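Local structure of probable threonyl-tRNA synthetase 1 (Aeropyrum pernix, 3A32) at the interface of chains A and B. The protein catalyses the ATP-dependent attachment of threonine to tRNA(Thr), as a zinc-containing class II synthetase that lacks its own editing domain. Coordinates in Å, arbitrary orientation; residue numbers count along the deposited sequence, not the author numbering. Chains: chain A/B, Probable threonyl-tRNA synthetase 1.

Contact 1: the interface of chains A and B. Residues chain A 17, 20, 33, 43, 45; chain B 118, 121-122.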
loop_
_atom_site.group_PDB
_atom_site.type_symbol
_atom_site.label_atom_id
_atom_site.label_comp_id
_atom_site.label_asym_id
_atom_site.label_seq_id
_atom_site.Cartn_x
_atom_site.Cartn_y
_atom_site.Cartn_z
ATOM N N ASP A 17 7.067 18.358 -5.549
ATOM C CA ASP A 17 7.389 17.705 -4.262
ATOM C C ASP A 17 7.053 16.184 -4.273
ATOM O O ASP A 17 6.677 15.602 -3.268
ATOM C CB ASP A 17 6.734 18.467 -3.092
ATOM C CG ASP A 17 7.288 18.040 -1.688
ATOM O OD1 ASP A 17 8.509 17.788 -1.527
ATOM O OD2 ASP A 17 6.480 17.975 -0.726
ATOM N N VAL A 20 12.471 14.313 -2.931
ATOM C CA VAL A 20 13.570 15.146 -2.474
ATOM C C VAL A 20 14.715 15.092 -3.494
ATOM O O VAL A 20 15.102 14.024 -3.938
ATOM C CB VAL A 20 14.073 14.688 -1.054
ATOM C CG1 VAL A 20 15.259 15.598 -0.592
ATOM C CG2 VAL A 20 12.934 14.719 -0.023
ATOM N N PHE A 33 21.245 16.079 0.524
ATOM C CA PHE A 33 20.416 14.992 1.013
ATOM C C PHE A 33 21.067 13.658 0.692
ATOM O O PHE A 33 21.045 12.773 1.540
ATOM C CB PHE A 33 18.944 15.089 0.562
ATOM C CG PHE A 33 18.140 16.098 1.360
ATOM C CD1 PHE A 33 17.456 15.717 2.514
ATOM C CD2 PHE A 33 18.105 17.453 0.975
ATOM C CE1 PHE A 33 16.758 16.650 3.275
ATOM C CE2 PHE A 33 17.432 18.380 1.725
ATOM C CZ PHE A 33 16.742 17.988 2.854
ATOM N N LEU A 43 14.000 9.382 -2.621
ATOM C CA LEU A 43 13.279 9.650 -1.383
ATOM C C LEU A 43 12.018 10.392 -1.751
ATOM O O LEU A 43 12.066 11.548 -2.152
ATOM C CB LEU A 43 14.176 10.409 -0.367
ATOM C CG LEU A 43 13.618 10.980 0.934
ATOM C CD1 LEU A 43 12.900 9.920 1.794
ATOM C CD2 LEU A 43 14.789 11.721 1.728
ATOM N N SER A 45 8.679 12.384 -1.215
ATOM C CA SER A 45 8.425 13.434 -0.248
ATOM C C SER A 45 6.890 13.531 0.060
ATOM O O SER A 45 6.136 12.550 -0.110
ATOM C CB SER A 45 9.064 14.729 -0.773
ATOM O OG SER A 45 8.753 15.802 0.072
ATOM N N LEU B 118 12.509 14.533 5.627
ATOM C CA LEU B 118 11.350 15.070 4.898
ATOM C C LEU B 118 10.856 16.359 5.526
ATOM O O LEU B 118 10.481 17.262 4.835
ATOM C CB LEU B 118 10.167 14.057 4.851
ATOM C CG LEU B 118 10.375 12.776 3.998
ATOM C CD1 LEU B 118 9.138 11.887 3.912
ATOM C CD2 LEU B 118 10.857 13.141 2.605
ATOM N N ASN B 121 13.553 18.870 4.470
ATOM C CA ASN B 121 13.420 19.314 3.070
ATOM C C ASN B 121 12.305 20.375 2.898
ATOM O O ASN B 121 12.486 21.316 2.154
ATOM C CB ASN B 121 13.206 18.127 2.108
ATOM C CG ASN B 121 12.976 18.576 0.682
ATOM O OD1 ASN B 121 13.862 19.173 0.046
ATOM N ND2 ASN B 121 11.780 18.295 0.160
ATOM N N GLU B 122 11.176 20.201 3.602
ATOM C CA GLU B 122 10.040 21.103 3.499
ATOM C C GLU B 122 10.347 22.442 4.142
ATOM O O GLU B 122 9.876 23.480 3.675
ATOM C CB GLU B 122 8.750 20.497 4.096
ATOM C CG GLU B 122 8.373 19.155 3.480
ATOM C CD GLU B 122 7.834 19.215 2.020
ATOM O OE1 GLU B 122 7.699 20.292 1.433
ATOM O OE2 GLU B 122 7.560 18.155 1.443
HETATM O O HOH W 1 10.973 18.197 -2.631
HETATM O O HOH W 2 10.445 16.501 1.960
#
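B:Leu118 packs its CD2 methyl among A:Val20, A:Leu43 and A:Ser45, in the close-packed half of the contact. CD2 of B:Leu118 lies 3.7 Å from CG2 of A:Val20 and 3.9 Å from CG of A:Leu43, and it also touches CA of A:Ser45. A:Val20 works in two directions. CG1, anti to the backbone N (chi1 180°), rests 3.5 Å above the ring plane of A:Phe33, toward the rim, while CG2 faces the partner chain. The A:Phe33 ring brings its CZ to 3.6 Å from CA of B:Asn121, and ring and amide planes stand 88° apart.

On the other side the fit is looser and water does the joining. The amide ND2 of B:Asn121 meets two waters, each at 2.9 Å. Water 1 goes on to the carboxylate OD1 of A:Asp17. Water 2 lies 2.6 Å from the hydroxyl OG of A:Ser45 and also reaches the backbone O of B:Leu118. The amide is thereby tied to chain A through solvent, while its carbon atoms are packed against A:Val20 and A:Phe33.

In the fold, B:Leu118 and B:Asn121 project from one side of helix 112-126, which begins at the zinc ligand Cys112. The chain A residues come from loops: A:Asp17 and A:Val20 follow helix 9-15, A:Phe33 directly precedes helix 34-37, and A:Leu43 and A:Ser45 lead toward helix 48-65.

Contact 2: the interface of chains A and B. Residues chain A 118, 121-122, 125; chain B 17, 45-46.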
loop_
_atom_site.group_PDB
_atom_site.type_symbol
_atom_site.label_atom_id
_atom_site.label_comp_id
_atom_site.label_asym_id
_atom_site.label_seq_id
_atom_site.Cartn_x
_atom_site.Cartn_y
_atom_site.Cartn_z
ATOM N N LEU A 118 4.325 -19.269 -3.058
ATOM C CA LEU A 118 2.907 -19.080 -2.722
ATOM C C LEU A 118 2.020 -19.981 -3.561
ATOM O O LEU A 118 1.063 -20.510 -3.073
ATOM C CB LEU A 118 2.447 -17.605 -2.925
ATOM C CG LEU A 118 3.034 -16.548 -1.951
ATOM C CD1 LEU A 118 2.456 -15.148 -2.142
ATOM C CD2 LEU A 118 2.855 -16.998 -0.512
ATOM N N ASN A 121 2.643 -23.426 -1.998
ATOM C CA ASN A 121 1.919 -23.629 -0.729
ATOM C C ASN A 121 0.423 -23.955 -0.955
ATOM O O ASN A 121 -0.116 -24.795 -0.266
ATOM C CB ASN A 121 2.085 -22.428 0.226
ATOM C CG ASN A 121 1.273 -22.585 1.493
ATOM O OD1 ASN A 121 1.515 -23.498 2.301
ATOM N ND2 ASN A 121 0.299 -21.693 1.684
ATOM N N GLU A 122 -0.213 -23.285 -1.928
ATOM C CA GLU A 122 -1.627 -23.470 -2.215
ATOM C C GLU A 122 -1.881 -24.824 -2.850
ATOM O O GLU A 122 -2.924 -25.436 -2.615
ATOM C CB GLU A 122 -2.202 -22.339 -3.097
ATOM C CG GLU A 122 -1.995 -20.950 -2.507
ATOM C CD GLU A 122 -2.869 -20.612 -1.263
ATOM O OE1 GLU A 122 -3.690 -21.420 -0.821
ATOM O OE2 GLU A 122 -2.711 -19.519 -0.703
ATOM N N LYS A 125 -1.801 -27.415 0.076
ATOM C CA LYS A 125 -3.030 -27.312 0.852
ATOM C C LYS A 125 -4.301 -27.767 0.099
ATOM O O LYS A 125 -5.115 -28.498 0.673
ATOM C CB LYS A 125 -3.155 -25.866 1.316
ATOM C CG LYS A 125 -2.043 -25.497 2.344
ATOM C CD LYS A 125 -2.134 -24.055 2.800
ATOM C CE LYS A 125 -3.416 -23.850 3.594
ATOM N NZ LYS A 125 -3.557 -22.473 4.121
ATOM N N ASP B 17 -5.151 -18.897 5.842
ATOM C CA ASP B 17 -4.199 -18.602 4.749
ATOM C C ASP B 17 -3.700 -17.128 4.785
ATOM O O ASP B 17 -3.430 -16.515 3.763
ATOM C CB ASP B 17 -4.798 -19.012 3.387
ATOM C CG ASP B 17 -3.740 -19.038 2.229
ATOM O OD1 ASP B 17 -2.573 -19.458 2.433
ATOM O OD2 ASP B 17 -4.098 -18.645 1.089
ATOM N N SER B 45 0.410 -14.941 2.603
ATOM C CA SER B 45 -0.065 -15.786 1.524
ATOM C C SER B 45 -1.279 -15.109 0.797
ATOM O O SER B 45 -1.439 -13.871 0.827
ATOM C CB SER B 45 -0.351 -17.180 2.103
ATOM O OG SER B 45 -0.918 -18.006 1.124
ATOM N N LEU B 46 -2.129 -15.904 0.144
ATOM C CA LEU B 46 -3.214 -15.350 -0.676
ATOM C C LEU B 46 -4.294 -14.689 0.189
ATOM O O LEU B 46 -4.754 -13.607 -0.144
ATOM C CB LEU B 46 -3.834 -16.450 -1.581
ATOM C CG LEU B 46 -3.221 -16.598 -2.996
ATOM C CD1 LEU B 46 -1.701 -16.604 -2.999
ATOM C CD2 LEU B 46 -3.784 -17.826 -3.769
HETATM O O HOH W 3 -1.082 -20.980 4.141
HETATM O O HOH W 4 0.626 -19.615 -0.271
#
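B:Asp17 sits in a loop with left-handed helical backbone torsions (phi 57°, psi 34°) and faces A:Glu122 and A:Lys125, which lie on regular helix 112-126. The two carboxylates come from opposite directions with their planes nearly perpendicular. OE2 of A:Glu122 is modelled 2.4 Å from OD2 of B:Asp17, too short for two acceptors, so the detail of this pair is doubtful; a shared proton could ease it, but protons are not seen.

B:Ser45 steadies the aspartate from its own chain: OG donates to OD1 of B:Asp17 at 2.6 Å, from above the carboxylate plane. The same OG lies 3.0 Å from OE2 of A:Glu122, but its hydrogen cannot serve both acids. With CG anti to the carbonyl carbon (chi1 -56°), A:Glu122 brings CG to 3.8 Å from CD2 of B:Leu46; the bend at chi2 then swings its carboxylate toward B:Asp17.

A:Lys125 turns its amine inward through a bend at chi3. NZ makes a long salt bridge of 3.6 Å to OD1 of B:Asp17, and a water 2.9 Å from NZ links it to that same oxygen. An alanine at B:Asp17 would probably leave the A:Lys125 amine without its charged mate and take from the B:Ser45 hydroxyl the carboxylate it donates to, although A:Glu122 and a water remain near.

For the homodimer, the site fastens the loop ahead of helix 48-65 and the turn after helix 9-15 to the partner's catalytic domain.

Contact 3: the interface of chains A and B. Residues chain A 145-147, 158; chain B 100-101, 105.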
loop_
_atom_site.group_PDB
_atom_site.type_symbol
_atom_site.label_atom_id
_atom_site.label_comp_id
_atom_site.label_asym_id
_atom_site.label_seq_id
_atom_site.Cartn_x
_atom_site.Cartn_y
_atom_site.Cartn_z
ATOM N N TYR A 145 21.952 -4.034 -7.256
ATOM C CA TYR A 145 23.216 -3.263 -7.327
ATOM C C TYR A 145 23.195 -2.413 -8.567
ATOM O O TYR A 145 22.964 -2.936 -9.618
ATOM C CB TYR A 145 24.460 -4.169 -7.355
ATOM C CG TYR A 145 25.730 -3.372 -7.645
ATOM C CD1 TYR A 145 26.177 -2.410 -6.750
ATOM C CD2 TYR A 145 26.430 -3.530 -8.854
ATOM C CE1 TYR A 145 27.288 -1.638 -7.008
ATOM C CE2 TYR A 145 27.569 -2.764 -9.120
ATOM C CZ TYR A 145 27.990 -1.822 -8.169
ATOM O OH TYR A 145 29.113 -1.023 -8.389
ATOM N N GLU A 146 23.388 -1.107 -8.449
ATOM C CA GLU A 146 23.847 -0.313 -9.597
ATOM C C GLU A 146 25.082 0.468 -9.215
ATOM O O GLU A 146 25.107 1.040 -8.125
ATOM C CB GLU A 146 22.791 0.673 -10.095
ATOM C CG GLU A 146 21.466 0.012 -10.482
ATOM C CD GLU A 146 21.509 -0.638 -11.847
ATOM O OE1 GLU A 146 22.493 -0.449 -12.576
ATOM O OE2 GLU A 146 20.548 -1.335 -12.195
ATOM N N PRO A 147 26.095 0.520 -10.135
ATOM C CA PRO A 147 27.273 1.386 -9.947
ATOM C C PRO A 147 26.823 2.847 -9.978
ATOM O O PRO A 147 25.802 3.148 -10.623
ATOM C CB PRO A 147 28.156 1.076 -11.160
ATOM C CG PRO A 147 27.239 0.510 -12.192
ATOM C CD PRO A 147 26.121 -0.183 -11.439
ATOM N N ARG A 158 18.659 2.103 -7.306
ATOM C CA ARG A 158 18.974 0.937 -6.504
ATOM C C ARG A 158 17.779 0.252 -5.820
ATOM O O ARG A 158 17.872 -0.899 -5.433
ATOM C CB ARG A 158 20.001 1.348 -5.440
ATOM C CG ARG A 158 21.405 1.544 -6.032
ATOM C CD ARG A 158 22.393 2.199 -5.071
ATOM N NE ARG A 158 23.649 2.316 -5.800
ATOM C CZ ARG A 158 24.667 3.089 -5.458
ATOM N NH1 ARG A 158 24.640 3.865 -4.365
ATOM N NH2 ARG A 158 25.736 3.035 -6.197
ATOM N N ILE B 100 27.965 -1.136 -0.721
ATOM C CA ILE B 100 27.929 -0.674 -2.131
ATOM C C ILE B 100 29.078 0.364 -2.058
ATOM O O ILE B 100 28.879 1.513 -1.692
ATOM C CB ILE B 100 26.583 0.082 -2.474
ATOM C CG1 ILE B 100 25.322 -0.611 -1.895
ATOM C CG2 ILE B 100 26.479 0.303 -3.956
ATOM C CD1 ILE B 100 23.997 0.142 -2.114
ATOM N N GLU B 101 30.305 0.069 -2.392
ATOM C CA GLU B 101 30.957 -0.014 -3.657
ATOM C C GLU B 101 32.039 0.595 -2.769
ATOM O O GLU B 101 32.421 1.731 -2.950
ATOM C CB GLU B 101 30.485 1.125 -4.581
ATOM C CG GLU B 101 30.478 0.794 -6.052
ATOM C CD GLU B 101 29.750 1.838 -6.905
ATOM O OE1 GLU B 101 30.038 3.049 -6.818
ATOM O OE2 GLU B 101 28.880 1.415 -7.698
ATOM N N PHE B 105 25.827 0.514 3.858
ATOM C CA PHE B 105 24.378 0.737 3.781
ATOM C C PHE B 105 23.745 -0.195 4.758
ATOM O O PHE B 105 24.369 -1.183 5.151
ATOM C CB PHE B 105 23.852 0.400 2.390
ATOM C CG PHE B 105 23.915 1.561 1.410
ATOM C CD1 PHE B 105 22.761 2.225 1.043
ATOM C CD2 PHE B 105 25.162 2.012 0.903
ATOM C CE1 PHE B 105 22.794 3.315 0.111
ATOM C CE2 PHE B 105 25.234 3.101 0.010
ATOM C CZ PHE B 105 24.040 3.742 -0.414
#
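B:Ile100 sets its CG2 methyl 3.6 Å above the guanidinium plane of A:Arg158, over the centre of the group. A:Arg158 and A:Tyr145 belong to motif 2 of the class II synthetases, whose loop serves ATP and the tRNA acceptor end; A:Glu146 is the glutamate of its Arg-x-Glu signature. The same methyl meets the A:Tyr145 ring at its edge, in plane, 3.7 Å from CE1. CG2 can reach both because it is the branch anti to the backbone N, while CD1, on the other branch, lies over the centre of the B:Phe105 ring.

Further out, the guanidinium is held by its own chain. NE and NH2 of A:Arg158 both donate to the backbone O of A:Glu146, NH2 at 2.8 Å and NE at 3.0 Å, a side-on grip that fixes the flat group's rotation and presents its face to the isoleucine.

At the rim, the phenol OH of A:Tyr145 donates to OE2 of B:Glu101 at 2.5 Å, arriving on the anti side of the carboxylate. B:Glu101 is modelled in a strained position, its OE2 pressed too close to A:Pro147, so the fine geometry here is doubtful. NH2 of A:Arg158 adds a long salt bridge, 3.8 Å to OE2 of B:Glu101, with guanidinium and carboxylate planes nearly perpendicular.

Contacts 1 and 2 are overlapping parts of two symmetry-related copies of one site, sharing Asp17, Ser45, Leu118, Asn121 and Glu122 with the chains exchanged, their C-alpha centres about 39 Å apart. In both, helix 112-126 of one subunit meets the Asp17 and Ser45 loops of the other. Contact 3 lies about 21 Å from contact 1 and 34 Å from contact 2. In chain B it uses the end of strand 96-100 and strand 103-107, which lead into the helix of contact 1. Its motif 2 residues touch the partner subunit, which may couple dimerisation to the active-site loop; symmetry gives contact 3 a twin too.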